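Local coordinates for protein ABC sugar (Ribose) transporter, periplasmic substrate-binding subunit (Rhodobacter sphaeroides, PDB 3L49) that probably binds a sugar in the periplasm and hands it to an ABC transporter, at residues 11-16 with 48-53; 117-122 with 152-157; 133-136 with 140-143; 218-223 with 227-232. All coordinates share one frame; numbering follows the deposited sequence. Where two conformers were deposited one is given.

Contact 1: residues 11-16 with 48-53; sequences TAIGTD and QTQVSQ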
loop_
_atom_site.group_PDB
_atom_site.type_symbol
_atom_site.label_atom_id
_atom_site.label_comp_id
_atom_site.label_asym_id
_atom_site.label_seq_id
_atom_site.Cartn_x
_atom_site.Cartn_y
_atom_site.Cartn_z
ATOM N N THR A 11 10.827 -1.758 -12.191
ATOM C CA THR A 11 10.195 -0.446 -12.358
ATOM C C THR A 11 9.198 -0.137 -11.223
ATOM O O THR A 11 8.114 -0.698 -11.164
ATOM C CB THR A 11 9.588 -0.224 -13.801
ATOM O OG1 THR A 11 8.766 0.949 -13.814
ATOM C CG2 THR A 11 8.752 -1.411 -14.276
ATOM N N ALA A 12 9.598 0.749 -10.317
ATOM C CA ALA A 12 8.774 1.161 -9.188
ATOM C C ALA A 12 8.340 2.604 -9.364
ATOM O O ALA A 12 9.069 3.401 -9.954
ATOM C CB ALA A 12 9.561 1.028 -7.912
ATOM N N ILE A 13 7.176 2.966 -8.837
ATOM C CA ILE A 13 6.749 4.363 -8.955
ATOM C C ILE A 13 7.454 5.285 -7.943
ATOM O O ILE A 13 7.518 6.490 -8.141
ATOM C CB ILE A 13 5.201 4.539 -8.953
ATOM C CG1 ILE A 13 4.828 5.928 -9.511
ATOM C CG2 ILE A 13 4.612 4.251 -7.567
ATOM C CD1 ILE A 13 3.376 6.117 -9.899
ATOM N N GLY A 14 8.009 4.722 -6.878
ATOM C CA GLY A 14 8.758 5.528 -5.935
ATOM C C GLY A 14 9.504 4.737 -4.890
ATOM O O GLY A 14 9.347 3.516 -4.780
ATOM N N THR A 15 10.347 5.450 -4.147
ATOM C CA THR A 15 11.001 4.937 -2.940
ATOM C C THR A 15 10.891 6.029 -1.877
ATOM O O THR A 15 11.687 6.083 -0.934
ATOM C CB THR A 15 12.499 4.585 -3.166
ATOM O OG1 THR A 15 13.264 5.787 -3.322
ATOM C CG2 THR A 15 12.696 3.687 -4.388
ATOM N N ASP A 16 9.889 6.891 -2.058
ATOM C CA ASP A 16 9.676 8.103 -1.264
ATOM C C ASP A 16 9.462 7.828 0.226
ATOM O O ASP A 16 9.882 8.624 1.067
ATOM C CB ASP A 16 8.477 8.876 -1.836
ATOM C CG ASP A 16 8.458 10.340 -1.426
ATOM O OD1 ASP A 16 9.421 11.070 -1.756
ATOM O OD2 ASP A 16 7.461 10.767 -0.796
ATOM N N GLN A 48 4.624 9.697 -15.732
ATOM C CA GLN A 48 5.184 9.856 -17.062
ATOM C C GLN A 48 6.634 9.382 -17.114
ATOM O O GLN A 48 7.088 8.870 -18.146
ATOM C CB GLN A 48 5.069 11.317 -17.503
ATOM C CG GLN A 48 4.287 11.504 -18.799
ATOM C CD GLN A 48 2.819 11.118 -18.652
ATOM O OE1 GLN A 48 2.361 10.130 -19.233
ATOM N NE2 GLN A 48 2.079 11.887 -17.856
ATOM N N THR A 49 7.347 9.553 -15.997
ATOM C CA THR A 49 8.700 9.010 -15.829
ATOM C C THR A 49 8.667 7.488 -15.898
ATOM O O THR A 49 9.444 6.884 -16.656
ATOM C CB THR A 49 9.355 9.464 -14.503
ATOM O OG1 THR A 49 9.427 10.890 -14.474
ATOM C CG2 THR A 49 10.779 8.899 -14.358
ATOM N N GLN A 50 7.743 6.885 -15.138
ATOM C CA GLN A 50 7.577 5.424 -15.102
ATOM C C GLN A 50 7.345 4.836 -16.492
ATOM O O GLN A 50 7.974 3.837 -16.857
ATOM C CB GLN A 50 6.449 5.001 -14.149
ATOM C CG GLN A 50 6.202 3.485 -14.151
ATOM C CD GLN A 50 5.766 2.933 -12.814
ATOM O OE1 GLN A 50 4.833 3.444 -12.195
ATOM N NE2 GLN A 50 6.436 1.869 -12.366
ATOM N N VAL A 51 6.437 5.472 -17.239
ATOM C CA VAL A 51 6.158 5.160 -18.642
ATOM C C VAL A 51 7.437 5.050 -19.486
ATOM O O VAL A 51 7.670 4.024 -20.134
ATOM C CB VAL A 51 5.192 6.204 -19.255
ATOM C CG1 VAL A 51 5.063 6.012 -20.762
ATOM C CG2 VAL A 51 3.829 6.115 -18.599
ATOM N N SER A 52 8.276 6.084 -19.448
ATOM C CA SER A 52 9.524 6.064 -20.204
ATOM C C SER A 52 10.541 5.085 -19.614
ATOM O O SER A 52 11.352 4.506 -20.343
ATOM C CB SER A 52 10.120 7.467 -20.312
ATOM O OG SER A 52 10.565 7.928 -19.052
ATOM N N GLN A 53 10.487 4.890 -18.297
ATOM C CA GLN A 53 11.321 3.881 -17.647
ATOM C C GLN A 53 10.958 2.462 -18.078
ATOM O O GLN A 53 11.834 1.605 -18.198
ATOM C CB GLN A 53 11.270 4.037 -16.138
ATOM C CG GLN A 53 12.291 5.024 -15.634
ATOM C CD GLN A 53 12.038 5.453 -14.218
ATOM O OE1 GLN A 53 10.983 5.179 -13.654
ATOM N NE2 GLN A 53 13.006 6.144 -13.633
HETATM O O HOH W 1 10.167 2.942 -12.609
#
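Gln-50 of helix 47-60 meets Thr-11 at the end of strand 7-12 and Ile-13 just beyond it through its side-chain amide. One direct hydrogen bond joins the segments. Gln-50 NE2 donates to Thr-11 OG1 at 2.9 Å, with an N-H...O angle of 172°. The bond is nearly straight, and the hydroxyl lies 5° out of the amide plane. The torsions of Gln-50 bring its amide here: CG is anti to the backbone N (chi1 177°), and the chain then bends at chi2, which turns the amide to the strand.

A water adds a second polar link. It is hydrogen-bonded to Thr-11 OG1 (2.7 Å), Gln-53 OE1 (2.6 Å) and Ala-12 O (2.9 Å). Gln-53 NE2 bonds to the backbone of Asp-42, which ties this glutamine to the end of strand 37-42.

The remaining contact is van der Waals. Gln-50 OE1 rests against the aliphatic side chain of Ile-13, 3.4 Å from Ile-13 CB. The two side chains cross at about a right angle. A leucine here has no amide to offer, and the buried Thr-11 hydroxyl would probably be left relying on the water.

Thr-11 and Ala-12 also make backbone bonds to neighbouring strands on both sides. This is the packing of helix on parallel sheet expected in an alpha/beta lobe of a periplasmic binding protein, here at the strand end nearer the unknown ligand.

Contact 2: residues 117-122 with 152-157; sequences QMVADL and EAFPDV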
loop_
_atom_site.group_PDB
_atom_site.type_symbol
_atom_site.label_atom_id
_atom_site.label_comp_id
_atom_site.label_asym_id
_atom_site.label_seq_id
_atom_site.Cartn_x
_atom_site.Cartn_y
_atom_site.Cartn_z
ATOM N N GLN A 117 -11.872 -4.175 13.279
ATOM C CA GLN A 117 -11.252 -3.600 14.474
ATOM C C GLN A 117 -11.788 -2.202 14.788
ATOM O O GLN A 117 -12.071 -1.875 15.941
ATOM C CB GLN A 117 -9.736 -3.537 14.314
ATOM C CG GLN A 117 -9.037 -3.158 15.591
ATOM C CD GLN A 117 -9.295 -4.178 16.671
ATOM O OE1 GLN A 117 -9.031 -5.366 16.484
ATOM N NE2 GLN A 117 -9.838 -3.728 17.803
ATOM N N MET A 118 -11.921 -1.397 13.742
ATOM C CA MET A 118 -12.445 -0.040 13.831
ATOM C C MET A 118 -13.875 0.003 14.393
ATOM O O MET A 118 -14.177 0.815 15.268
ATOM C CB MET A 118 -12.377 0.617 12.450
ATOM C CG MET A 118 -12.654 2.117 12.425
ATOM S SD MET A 118 -12.504 2.849 10.780
ATOM C CE MET A 118 -11.284 1.782 10.056
ATOM N N VAL A 119 -14.740 -0.884 13.905
ATOM C CA VAL A 119 -16.130 -0.916 14.369
ATOM C C VAL A 119 -16.260 -1.542 15.769
ATOM O O VAL A 119 -17.117 -1.138 16.566
ATOM C CB VAL A 119 -17.112 -1.511 13.299
ATOM C CG1 VAL A 119 -16.644 -2.831 12.801
ATOM C CG2 VAL A 119 -18.517 -1.647 13.841
ATOM N N ALA A 120 -15.372 -2.486 16.078
ATOM C CA ALA A 120 -15.254 -3.021 17.436
ATOM C C ALA A 120 -14.852 -1.926 18.426
ATOM O O ALA A 120 -15.469 -1.797 19.483
ATOM C CB ALA A 120 -14.265 -4.192 17.486
ATOM N N ASP A 121 -13.834 -1.138 18.074
ATOM C CA ASP A 121 -13.387 -0.012 18.908
ATOM C C ASP A 121 -14.445 1.091 19.026
ATOM O O ASP A 121 -14.541 1.746 20.058
ATOM C CB ASP A 121 -12.093 0.600 18.365
ATOM C CG ASP A 121 -10.874 -0.306 18.543
ATOM O OD1 ASP A 121 -9.813 0.003 17.952
ATOM O OD2 ASP A 121 -10.964 -1.317 19.265
ATOM N N LEU A 122 -15.223 1.295 17.963
ATOM C CA LEU A 122 -16.356 2.220 17.990
ATOM C C LEU A 122 -17.533 1.688 18.808
ATOM O O LEU A 122 -18.397 2.458 19.231
ATOM C CB LEU A 122 -16.826 2.530 16.568
ATOM C CG LEU A 122 -16.037 3.563 15.770
ATOM C CD1 LEU A 122 -16.421 3.470 14.316
ATOM C CD2 LEU A 122 -16.278 4.973 16.309
ATOM N N GLU A 152 -21.454 -1.958 5.805
ATOM C CA GLU A 152 -22.837 -2.245 5.416
ATOM C C GLU A 152 -23.596 -2.973 6.521
ATOM O O GLU A 152 -24.789 -2.734 6.711
ATOM C CB GLU A 152 -22.898 -3.096 4.148
ATOM C CG GLU A 152 -22.447 -2.415 2.862
ATOM C CD GLU A 152 -22.338 -3.393 1.687
ATOM O OE1 GLU A 152 -21.648 -3.067 0.693
ATOM O OE2 GLU A 152 -22.938 -4.490 1.757
ATOM N N ALA A 153 -22.900 -3.850 7.246
ATOM C CA ALA A 153 -23.499 -4.639 8.324
ATOM C C ALA A 153 -23.818 -3.824 9.588
ATOM O O ALA A 153 -24.559 -4.284 10.459
ATOM C CB ALA A 153 -22.602 -5.831 8.668
ATOM N N PHE A 154 -23.260 -2.618 9.673
ATOM C CA PHE A 154 -23.412 -1.764 10.846
ATOM C C PHE A 154 -24.068 -0.431 10.464
ATOM O O PHE A 154 -23.378 0.525 10.091
ATOM C CB PHE A 154 -22.055 -1.560 11.530
ATOM C CG PHE A 154 -21.414 -2.847 11.993
ATOM C CD1 PHE A 154 -20.557 -3.572 11.152
ATOM C CD2 PHE A 154 -21.681 -3.345 13.260
ATOM C CE1 PHE A 154 -19.975 -4.782 11.573
ATOM C CE2 PHE A 154 -21.095 -4.552 13.698
ATOM C CZ PHE A 154 -20.242 -5.269 12.849
ATOM N N PRO A 155 -25.412 -0.364 10.557
ATOM C CA PRO A 155 -26.164 0.816 10.103
ATOM C C PRO A 155 -25.845 2.092 10.882
ATOM O O PRO A 155 -26.070 3.184 10.366
ATOM C CB PRO A 155 -27.631 0.406 10.308
ATOM C CG PRO A 155 -27.591 -0.659 11.347
ATOM C CD PRO A 155 -26.307 -1.402 11.109
ATOM N N ASP A 156 -25.307 1.947 12.094
ATOM C CA ASP A 156 -24.923 3.089 12.925
ATOM C C ASP A 156 -23.447 3.473 12.789
ATOM O O ASP A 156 -22.971 4.373 13.487
ATOM C CB ASP A 156 -25.273 2.833 14.397
ATOM C CG ASP A 156 -26.727 3.141 14.724
ATOM O OD1 ASP A 156 -27.404 3.821 13.922
ATOM O OD2 ASP A 156 -27.193 2.707 15.800
ATOM N N VAL A 157 -22.727 2.784 11.904
ATOM C CA VAL A 157 -21.364 3.176 11.546
ATOM C C VAL A 157 -21.365 3.721 10.129
ATOM O O VAL A 157 -21.556 2.971 9.174
ATOM C CB VAL A 157 -20.337 2.025 11.667
ATOM C CG1 VAL A 157 -18.949 2.521 11.318
ATOM C CG2 VAL A 157 -20.328 1.473 13.061
#
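The last turns of helix 107-122 pack on the beta turn that leads into edge strand 157-159, with Val-119 set against Phe-154 and Val-157. Val-119 CG2 makes the main contact. It sits over the centre of one face of the Phe-154 ring, 3.6 Å from the centroid and 13° off the ring normal. This is a CH-pi contact, with the methyl carbon almost directly above the ring centre. Phe-154 CG is anti to the carbonyl carbon (chi1 -60°), and this swings the ring across to the helix. The other methyl, Val-119 CG1, only reaches the rim, 4.1 Å from Phe-154 CE1.

The turn from Phe-154 to Val-157 is of type I, closed by a 3.0 Å backbone bond from Val-157 N to Phe-154 O. It links helix 138-152 to strand 157-159 in a beta-alpha-beta crossover that starts at strand 126-131, and it brings Phe-154 and Val-157 to the same helix. An alanine here takes away the ring under Val-119 CG2 and would probably open a gap between helix and turn.

Val-119 CG2 also touches Val-157 CG2 at 3.7 Å. One helical turn on, Leu-122 CD1 meets Val-157 CG1 at 4.0 Å. Val-128 of strand 126-131 touches both Leu-122 and Val-157 and so backs this apolar cluster from the sheet.

Contact 3: residues 133-136 with 140-143; sequences GFYS and CKIR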
loop_
_atom_site.group_PDB
_atom_site.type_symbol
_atom_site.label_atom_id
_atom_site.label_comp_id
_atom_site.label_asym_id
_atom_site.label_seq_id
_atom_site.Cartn_x
_atom_site.Cartn_y
_atom_site.Cartn_z
ATOM N N GLY A 133 -7.734 8.678 -1.690
ATOM C CA GLY A 133 -7.104 9.369 -2.804
ATOM C C GLY A 133 -6.258 8.483 -3.694
ATOM O O GLY A 133 -5.576 8.977 -4.602
ATOM N N PHE A 134 -6.301 7.177 -3.442
ATOM C CA PHE A 134 -5.423 6.230 -4.137
ATOM C C PHE A 134 -6.157 4.993 -4.642
ATOM O O PHE A 134 -5.542 3.946 -4.839
ATOM C CB PHE A 134 -4.243 5.835 -3.235
ATOM C CG PHE A 134 -3.202 6.914 -3.096
ATOM C CD1 PHE A 134 -3.196 7.755 -1.986
ATOM C CD2 PHE A 134 -2.234 7.097 -4.087
ATOM C CE1 PHE A 134 -2.233 8.763 -1.859
ATOM C CE2 PHE A 134 -1.267 8.097 -3.971
ATOM C CZ PHE A 134 -1.266 8.934 -2.855
ATOM N N TYR A 135 -7.460 5.143 -4.887
ATOM C CA TYR A 135 -8.341 4.055 -5.327
ATOM C C TYR A 135 -7.947 3.392 -6.653
ATOM O O TYR A 135 -8.242 2.218 -6.867
ATOM C CB TYR A 135 -9.791 4.539 -5.385
ATOM C CG TYR A 135 -10.802 3.421 -5.442
ATOM C CD1 TYR A 135 -11.136 2.703 -4.292
ATOM C CD2 TYR A 135 -11.423 3.072 -6.647
ATOM C CE1 TYR A 135 -12.066 1.670 -4.339
ATOM C CE2 TYR A 135 -12.360 2.040 -6.703
ATOM C CZ TYR A 135 -12.677 1.349 -5.543
ATOM O OH TYR A 135 -13.588 0.325 -5.578
ATOM N N SER A 136 -7.262 4.131 -7.520
ATOM C CA SER A 136 -6.708 3.585 -8.771
ATOM C C SER A 136 -5.496 2.652 -8.572
ATOM O O SER A 136 -4.990 2.059 -9.538
ATOM C CB SER A 136 -6.324 4.730 -9.701
ATOM O OG SER A 136 -5.418 5.600 -9.048
ATOM N N CYS A 140 -5.261 -0.565 -2.685
ATOM C CA CYS A 140 -6.091 0.406 -1.992
ATOM C C CYS A 140 -7.551 0.282 -2.400
ATOM O O CYS A 140 -8.448 0.631 -1.631
ATOM C CB CYS A 140 -5.567 1.821 -2.237
ATOM S SG CYS A 140 -4.126 2.240 -1.216
ATOM N N LYS A 141 -7.774 -0.208 -3.617
ATOM C CA LYS A 141 -9.113 -0.534 -4.118
ATOM C C LYS A 141 -9.713 -1.655 -3.278
ATOM O O LYS A 141 -10.870 -1.568 -2.859
ATOM C CB LYS A 141 -9.024 -0.951 -5.592
ATOM C CG LYS A 141 -10.331 -0.957 -6.369
ATOM C CD LYS A 141 -10.899 -2.355 -6.533
ATOM C CE LYS A 141 -12.053 -2.365 -7.512
ATOM N NZ LYS A 141 -11.553 -2.301 -8.912
ATOM N N ILE A 142 -8.909 -2.692 -3.023
ATOM C CA ILE A 142 -9.323 -3.827 -2.203
ATOM C C ILE A 142 -9.555 -3.380 -0.761
ATOM O O ILE A 142 -10.615 -3.650 -0.190
ATOM C CB ILE A 142 -8.298 -4.989 -2.246
ATOM C CG1 ILE A 142 -8.117 -5.510 -3.682
ATOM C CG2 ILE A 142 -8.735 -6.119 -1.311
ATOM C CD1 ILE A 142 -6.824 -6.344 -3.896
ATOM N N ARG A 143 -8.578 -2.668 -0.191
ATOM C CA ARG A 143 -8.672 -2.185 1.191
ATOM C C ARG A 143 -9.899 -1.304 1.441
ATOM O O ARG A 143 -10.553 -1.426 2.471
ATOM C CB ARG A 143 -7.396 -1.454 1.596
ATOM C CG ARG A 143 -6.216 -2.365 1.893
ATOM C CD ARG A 143 -4.926 -1.593 1.730
ATOM N NE ARG A 143 -3.749 -2.447 1.596
ATOM C CZ ARG A 143 -2.539 -1.999 1.284
ATOM N NH1 ARG A 143 -2.353 -0.705 1.070
ATOM N NH2 ARG A 143 -1.507 -2.840 1.198
#
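Tyr-135 lays its ring over the side chain of Lys-141 where the loop 133-136 folds back on the start of helix 138-152. This is the close part of the contact. Lys-141 CG lies over one ring face, 3.7 Å from the centroid and 25° off the normal. It is shifted toward the hydroxyl end, and its nearest ring atom is Tyr-135 CZ at 3.4 Å. The bend of the lysine chain at chi2 (-101°) carries its further carbons past the phenol oxygen; Lys-141 CE is 3.7 Å from Tyr-135 OH. The contact is a CH-pi one through the aliphatic part of the lysine. The hydroxyl itself is hydrogen-bonded to Asp-145, one turn further along the helix. Lys-141 is exposed, so this half of the contact faces solvent.

The buried side is looser between side chains. Cys-140 CB comes 3.4 Å from the backbone oxygen Phe-134 O, but Cys-140 SG is 4.1 Å from Phe-134 CB. Cys-140 SG is held in a disulfide with Cys-198. The Phe-134 ring leads away from the helix, toward the unknown ligand and Trp-199, whose ring it meets at about 80°.

The loop thus joins the end of strand 126-131 to helix 138-152. The disulfide ties that helix to the link between strand 194-197 and helix 200-212, and Ile-142 packs on helix 107-122.

Contact 4: residues 218-223 with 227-232; sequences IRTYGV and PEFVEM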
loop_
_atom_site.group_PDB
_atom_site.type_symbol
_atom_site.label_atom_id
_atom_site.label_comp_id
_atom_site.label_asym_id
_atom_site.label_seq_id
_atom_site.Cartn_x
_atom_site.Cartn_y
_atom_site.Cartn_z
ATOM N N ILE A 218 -11.030 9.996 19.455
ATOM C CA ILE A 218 -11.039 9.535 18.071
ATOM C C ILE A 218 -9.800 8.675 17.848
ATOM O O ILE A 218 -8.736 8.986 18.372
ATOM C CB ILE A 218 -11.071 10.723 17.076
ATOM C CG1 ILE A 218 -12.301 11.600 17.339
ATOM C CG2 ILE A 218 -11.036 10.239 15.616
ATOM C CD1 ILE A 218 -12.286 12.935 16.640
ATOM N N ARG A 219 -9.954 7.580 17.103
ATOM C CA ARG A 219 -8.830 6.705 16.799
ATOM C C ARG A 219 -8.578 6.638 15.297
ATOM O O ARG A 219 -9.502 6.772 14.497
ATOM C CB ARG A 219 -9.040 5.306 17.397
ATOM C CG ARG A 219 -9.065 5.252 18.933
ATOM C CD ARG A 219 -7.680 5.449 19.551
ATOM N NE ARG A 219 -7.687 5.287 21.007
ATOM C CZ ARG A 219 -7.655 6.285 21.888
ATOM N NH1 ARG A 219 -7.606 7.550 21.487
ATOM N NH2 ARG A 219 -7.665 6.015 23.184
ATOM N N THR A 220 -7.313 6.462 14.915
ATOM C CA THR A 220 -6.941 6.362 13.492
ATOM C C THR A 220 -6.522 4.944 13.114
ATOM O O THR A 220 -5.997 4.202 13.945
ATOM C CB THR A 220 -5.800 7.328 13.085
ATOM O OG1 THR A 220 -4.588 6.960 13.757
ATOM C CG2 THR A 220 -6.161 8.786 13.386
ATOM N N TYR A 221 -6.757 4.580 11.853
ATOM C CA TYR A 221 -6.515 3.226 11.360
ATOM C C TYR A 221 -5.904 3.262 9.979
ATOM O O TYR A 221 -6.397 3.961 9.096
ATOM C CB TYR A 221 -7.827 2.425 11.322
ATOM C CG TYR A 221 -8.486 2.324 12.675
ATOM C CD1 TYR A 221 -9.346 3.322 13.121
ATOM C CD2 TYR A 221 -8.207 1.258 13.529
ATOM C CE1 TYR A 221 -9.919 3.264 14.372
ATOM C CE2 TYR A 221 -8.780 1.187 14.788
ATOM C CZ TYR A 221 -9.643 2.193 15.193
ATOM O OH TYR A 221 -10.227 2.151 16.422
ATOM N N GLY A 222 -4.840 2.490 9.784
ATOM C CA GLY A 222 -4.177 2.435 8.484
ATOM C C GLY A 222 -3.448 1.133 8.274
ATOM O O GLY A 222 -3.551 0.219 9.089
ATOM N N VAL A 223 -2.695 1.064 7.180
ATOM C CA VAL A 223 -2.059 -0.168 6.726
ATOM C C VAL A 223 -0.612 0.123 6.362
ATOM O O VAL A 223 -0.353 1.131 5.724
ATOM C CB VAL A 223 -2.766 -0.715 5.455
ATOM C CG1 VAL A 223 -1.944 -1.834 4.798
ATOM C CG2 VAL A 223 -4.193 -1.188 5.752
ATOM N N PRO A 227 7.396 2.451 10.870
ATOM C CA PRO A 227 7.909 2.542 12.247
ATOM C C PRO A 227 7.287 3.645 13.108
ATOM O O PRO A 227 7.026 3.414 14.287
ATOM C CB PRO A 227 9.404 2.793 12.042
ATOM C CG PRO A 227 9.707 2.091 10.775
ATOM C CD PRO A 227 8.502 2.309 9.901
ATOM N N GLU A 228 7.034 4.811 12.508
ATOM C CA GLU A 228 6.366 5.927 13.194
ATOM C C GLU A 228 4.909 5.653 13.576
ATOM O O GLU A 228 4.476 6.050 14.655
ATOM C CB GLU A 228 6.495 7.242 12.406
ATOM C CG GLU A 228 7.032 7.095 10.968
ATOM C CD GLU A 228 7.146 8.424 10.207
ATOM O OE1 GLU A 228 7.512 8.390 9.009
ATOM O OE2 GLU A 228 6.866 9.495 10.798
ATOM N N PHE A 229 4.156 4.969 12.717
ATOM C CA PHE A 229 2.767 4.657 13.059
ATOM C C PHE A 229 2.614 3.496 14.053
ATOM O O PHE A 229 1.759 3.544 14.938
ATOM C CB PHE A 229 1.881 4.466 11.824
ATOM C CG PHE A 229 0.407 4.580 12.124
ATOM C CD1 PHE A 229 -0.169 5.821 12.396
ATOM C CD2 PHE A 229 -0.403 3.446 12.164
ATOM C CE1 PHE A 229 -1.531 5.928 12.690
ATOM C CE2 PHE A 229 -1.760 3.542 12.446
ATOM C CZ PHE A 229 -2.329 4.784 12.711
ATOM N N VAL A 230 3.451 2.473 13.909
ATOM C CA VAL A 230 3.539 1.362 14.867
ATOM C C VAL A 230 3.789 1.868 16.294
ATOM O O VAL A 230 3.057 1.519 17.222
ATOM C CB VAL A 230 4.649 0.363 14.441
ATOM C CG1 VAL A 230 4.907 -0.688 15.512
ATOM C CG2 VAL A 230 4.275 -0.305 13.142
ATOM N N GLU A 231 4.807 2.714 16.442
ATOM C CA GLU A 231 5.156 3.333 17.713
ATOM C C GLU A 231 4.017 4.172 18.313
ATOM O O GLU A 231 3.840 4.202 19.531
ATOM C CB GLU A 231 6.401 4.191 17.534
ATOM C CG GLU A 231 7.271 4.276 18.779
ATOM C CD GLU A 231 8.422 5.258 18.635
ATOM O OE1 GLU A 231 8.722 5.685 17.496
ATOM O OE2 GLU A 231 9.034 5.600 19.671
ATOM N N MET A 232 3.258 4.845 17.450
ATOM C CA MET A 232 2.051 5.592 17.850
ATOM C C MET A 232 0.932 4.670 18.340
ATOM O O MET A 232 0.233 4.999 19.299
ATOM C CB MET A 232 1.536 6.438 16.679
ATOM C CG MET A 232 2.264 7.753 16.438
ATOM S SD MET A 232 1.800 8.432 14.834
ATOM C CE MET A 232 2.288 10.136 15.045
#
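Phe-229 reaches from helix 227-234 to Thr-220 and Gly-222 of strand 219-222. Its CB points toward the strand, and CG stands anti to the backbone N (chi1 -162°), which carries the ring away from the helix. CB and CG themselves make no close approach to the strand. Contact begins further out, along the far rim. On one side CE2 is 4.2 Å from Gly-222 N, where the glycine presents only backbone. On the other, CE1 is 3.4 Å from Thr-220 OG1. At the tip, CZ is 3.3 Å from the same hydroxyl oxygen and 3.9 Å from Thr-220 O. Both threonine oxygens lie at the ring edge, so Thr-220 is met by the ring edge.

Thr-220 OG1 occupies the position between its backbone N and carbonyl carbon (chi1 66°), which aims it at the ring. The touch on the phenyl edge is a van der Waals one. The hydroxyl finds its polar partner in Thr-207 of helix 200-212. This buried oxygen therefore has the aromatic edge beside it and a hydrogen bond to Thr-207.

Strand and helix are the first two elements of the beta-alpha-beta unit completed by strand 240-245. Phe-229 also touches Ala-240 and Val-243 of that strand and Met-203 and Thr-207 of helix 200-212. Its ring is thus wedged between helix 227-234, the neighbouring helix 200-212 and the two adjacent parallel strands.

Contacts 1 and 4 are buried, and both set a helix against a strand of the same sheet. They lie on opposite sides of the chain's centre, about 28 Å apart between centres. Contact 1 is polar, with an amide, a hydroxyl and a water; contact 4 is mostly an aromatic edge against a strand. Contacts 2 and 3 are only partly buried and use CH-pi packing. Contact 3 is nested in the chain loop that contact 2 closes; contact 3 lies at the start of helix 138-152 and contact 2 just after its end. Contacts 2 and 4 touch directly, through a probable hydrogen bond of Asp-121 OD1 with Tyr-221 OH. Contacts 3 and 4 meet where Arg-143 packs on Val-223.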